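Cytochrome P450 CYP260B1 (Sorangium cellulosum, PDB 5HIW) is a bacterial cytochrome P450, a haem protein of largely helical fold that holds iron protoporphyrin IX in an internal pocket. Local coordinates at residues P262-E267 with F319-R324. Sequence-based numbering, arbitrary orientation.
Sequences PQAIEE and FDIHRR
E267 OE2 receives two donors from the 319-324 loop, both from one face of the carboxylate. The backbone D320 N meets it on the anti side at 2.9 Å along a nearly straight bond (177°), and R323 NE makes a salt bridge to the same E267 OE2 at 3.0 Å on the syn side. With CG anti to the backbone N and a bend at chi2 (62°), the glutamate lies across the arginine, carboxylate and guanidinium planes only 25° apart. Its OE1 pairs with R270, one turn on, while the R323 guanidinium also donates to the carbonyls of P314, R315 and T318.

One helical turn earlier, Q263 NE2 bonds I321 O at 3.0 Å, the acceptor lying in the amide plane. A water joins Q263 O, I321 O and R324 N, and a second links Q263 NE2 with H322 ND1. The R324 guanidinium stands almost perpendicular to the Q263 amide. Between these polar ends, A264 CB packs on I321 CG2 (3.8 Å); beyond the carboxylate, E267 CG rests 3.6 Å from F319 CE1, and the phenylalanine ring also stacks with H247.

E267 and R270 fit the ExxR motif of the P450 K helix, and R323 the arginine completing its E-R-R triad. Sharing one carboxylate oxygen between main chain and arginine fixes the type I turn D320-R323 to helix 261-271, and the adjacent R270 and R323 probably keep the glutamate ionised.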
loop_
_atom_site.group_PDB
_atom_site.type_symbol
_atom_site.label_atom_id
_atom_site.label_comp_id
_atom_site.label_asym_id
_atom_site.label_seq_id
_atom_site.Cartn_x
_atom_site.Cartn_y
_atom_site.Cartn_z
ATOM N N PRO A 262 -4.282 2.878 -16.924
ATOM C CA PRO A 262 -2.993 2.871 -16.194
ATOM C C PRO A 262 -2.466 4.243 -15.867
ATOM O O PRO A 262 -1.986 4.476 -14.701
ATOM C CB PRO A 262 -2.062 2.063 -17.113
ATOM C CG PRO A 262 -2.992 1.198 -17.955
ATOM C CD PRO A 262 -4.228 2.026 -18.155
ATOM N N GLN A 263 -2.559 5.177 -16.819
ATOM C CA GLN A 263 -2.051 6.493 -16.461
ATOM C C GLN A 263 -3.024 7.254 -15.521
ATOM O O GLN A 263 -2.595 8.120 -14.738
ATOM C CB GLN A 263 -1.755 7.277 -17.759
ATOM C CG GLN A 263 -3.017 7.760 -18.439
ATOM C CD GLN A 263 -2.743 8.247 -19.855
ATOM O OE1 GLN A 263 -2.205 7.495 -20.625
ATOM N NE2 GLN A 263 -3.072 9.494 -20.169
ATOM N N ALA A 264 -4.323 6.955 -15.596
ATOM C CA ALA A 264 -5.304 7.420 -14.636
ATOM C C ALA A 264 -4.961 6.925 -13.247
ATOM O O ALA A 264 -5.090 7.685 -12.264
ATOM C CB ALA A 264 -6.729 7.045 -15.018
ATOM N N ILE A 265 -4.532 5.671 -13.131
ATOM C CA ILE A 265 -4.109 5.163 -11.871
ATOM C C ILE A 265 -2.916 5.915 -11.308
ATOM O O ILE A 265 -2.847 6.210 -10.096
ATOM C CB ILE A 265 -3.917 3.580 -11.945
ATOM C CG1 ILE A 265 -5.290 2.895 -12.170
ATOM C CG2 ILE A 265 -3.189 3.076 -10.698
ATOM C CD1 ILE A 265 -5.155 1.396 -12.500
ATOM N N GLU A 266 -1.922 6.219 -12.152
ATOM C CA GLU A 266 -0.749 6.934 -11.722
ATOM C C GLU A 266 -1.183 8.307 -11.203
ATOM O O GLU A 266 -0.787 8.727 -10.121
ATOM C CB GLU A 266 0.277 7.095 -12.857
ATOM C CG GLU A 266 0.949 5.758 -13.313
ATOM C CD GLU A 266 1.574 5.053 -12.093
ATOM O OE1 GLU A 266 2.620 5.529 -11.572
ATOM O OE2 GLU A 266 0.987 4.045 -11.618
ATOM N N GLU A 267 -2.083 8.937 -11.906
ATOM C CA GLU A 267 -2.573 10.266 -11.417
ATOM C C GLU A 267 -3.378 10.177 -10.101
ATOM O O GLU A 267 -3.179 11.001 -9.231
ATOM C CB GLU A 267 -3.371 10.938 -12.509
ATOM C CG GLU A 267 -3.998 12.276 -12.189
ATOM C CD GLU A 267 -3.034 13.392 -11.838
ATOM O OE1 GLU A 267 -1.864 13.201 -11.599
ATOM O OE2 GLU A 267 -3.507 14.559 -11.750
ATOM N N PHE A 319 -7.071 16.907 -10.548
ATOM C CA PHE A 319 -6.947 15.549 -11.074
ATOM C C PHE A 319 -6.976 15.598 -12.577
ATOM O O PHE A 319 -8.049 15.926 -13.201
ATOM C CB PHE A 319 -8.100 14.736 -10.575
ATOM C CG PHE A 319 -8.029 13.288 -10.950
ATOM C CD1 PHE A 319 -7.123 12.451 -10.332
ATOM C CD2 PHE A 319 -8.775 12.810 -12.001
ATOM C CE1 PHE A 319 -7.026 11.140 -10.700
ATOM C CE2 PHE A 319 -8.694 11.468 -12.386
ATOM C CZ PHE A 319 -7.772 10.633 -11.710
ATOM N N ASP A 320 -5.849 15.285 -13.218
ATOM C CA ASP A 320 -5.771 15.272 -14.712
ATOM C C ASP A 320 -5.304 13.969 -15.238
ATOM O O ASP A 320 -4.094 13.705 -15.072
ATOM C CB ASP A 320 -4.763 16.363 -15.114
ATOM C CG ASP A 320 -4.676 16.590 -16.604
ATOM O OD1 ASP A 320 -5.235 15.845 -17.434
ATOM O OD2 ASP A 320 -3.957 17.541 -16.924
ATOM N N ILE A 321 -6.146 13.185 -15.912
ATOM C CA ILE A 321 -5.718 11.867 -16.377
ATOM C C ILE A 321 -4.727 11.939 -17.488
ATOM O O ILE A 321 -4.069 10.925 -17.783
ATOM C CB ILE A 321 -6.855 10.864 -16.702
ATOM C CG1 ILE A 321 -7.683 11.232 -17.934
ATOM C CG2 ILE A 321 -7.751 10.667 -15.470
ATOM C CD1 ILE A 321 -8.649 10.079 -18.225
ATOM N N HIS A 322 -4.608 13.113 -18.099
ATOM C CA HIS A 322 -3.510 13.342 -19.062
ATOM C C HIS A 322 -2.206 13.880 -18.517
ATOM O O HIS A 322 -1.244 14.014 -19.282
ATOM C CB HIS A 322 -4.025 14.238 -20.208
ATOM C CG HIS A 322 -5.259 13.678 -20.846
ATOM N ND1 HIS A 322 -5.238 12.550 -21.633
ATOM C CD2 HIS A 322 -6.555 14.047 -20.756
ATOM C CE1 HIS A 322 -6.460 12.255 -22.012
ATOM N NE2 HIS A 322 -7.276 13.178 -21.524
ATOM N N ARG A 323 -2.111 14.161 -17.220
ATOM C CA ARG A 323 -0.864 14.566 -16.633
ATOM C C ARG A 323 0.326 13.627 -16.816
ATOM O O ARG A 323 1.464 14.084 -16.950
ATOM C CB ARG A 323 -1.067 14.895 -15.137
ATOM C CG ARG A 323 0.149 15.457 -14.444
ATOM C CD ARG A 323 -0.133 15.570 -12.945
ATOM N NE ARG A 323 -1.259 16.376 -12.610
ATOM C CZ ARG A 323 -1.186 17.679 -12.346
ATOM N NH1 ARG A 323 -0.038 18.279 -12.363
ATOM N NH2 ARG A 323 -2.247 18.293 -11.851
ATOM N N ARG A 324 0.128 12.313 -16.769
ATOM C CA ARG A 324 1.237 11.372 -16.846
ATOM C C ARG A 324 2.366 11.665 -15.840
ATOM O O ARG A 324 3.553 11.883 -16.204
ATOM C CB ARG A 324 1.743 11.240 -18.267
ATOM C CG ARG A 324 0.653 10.724 -19.176
ATOM C CD ARG A 324 1.115 10.512 -20.592
ATOM N NE ARG A 324 0.047 10.000 -21.434
ATOM C CZ ARG A 324 0.223 9.372 -22.594
ATOM N NH1 ARG A 324 1.441 9.162 -23.080
ATOM N NH2 ARG A 324 -0.828 8.944 -23.269
HETATM O O HOH W 1 -1.974 10.541 -15.973
HETATM O O HOH W 2 -2.955 11.172 -22.407
#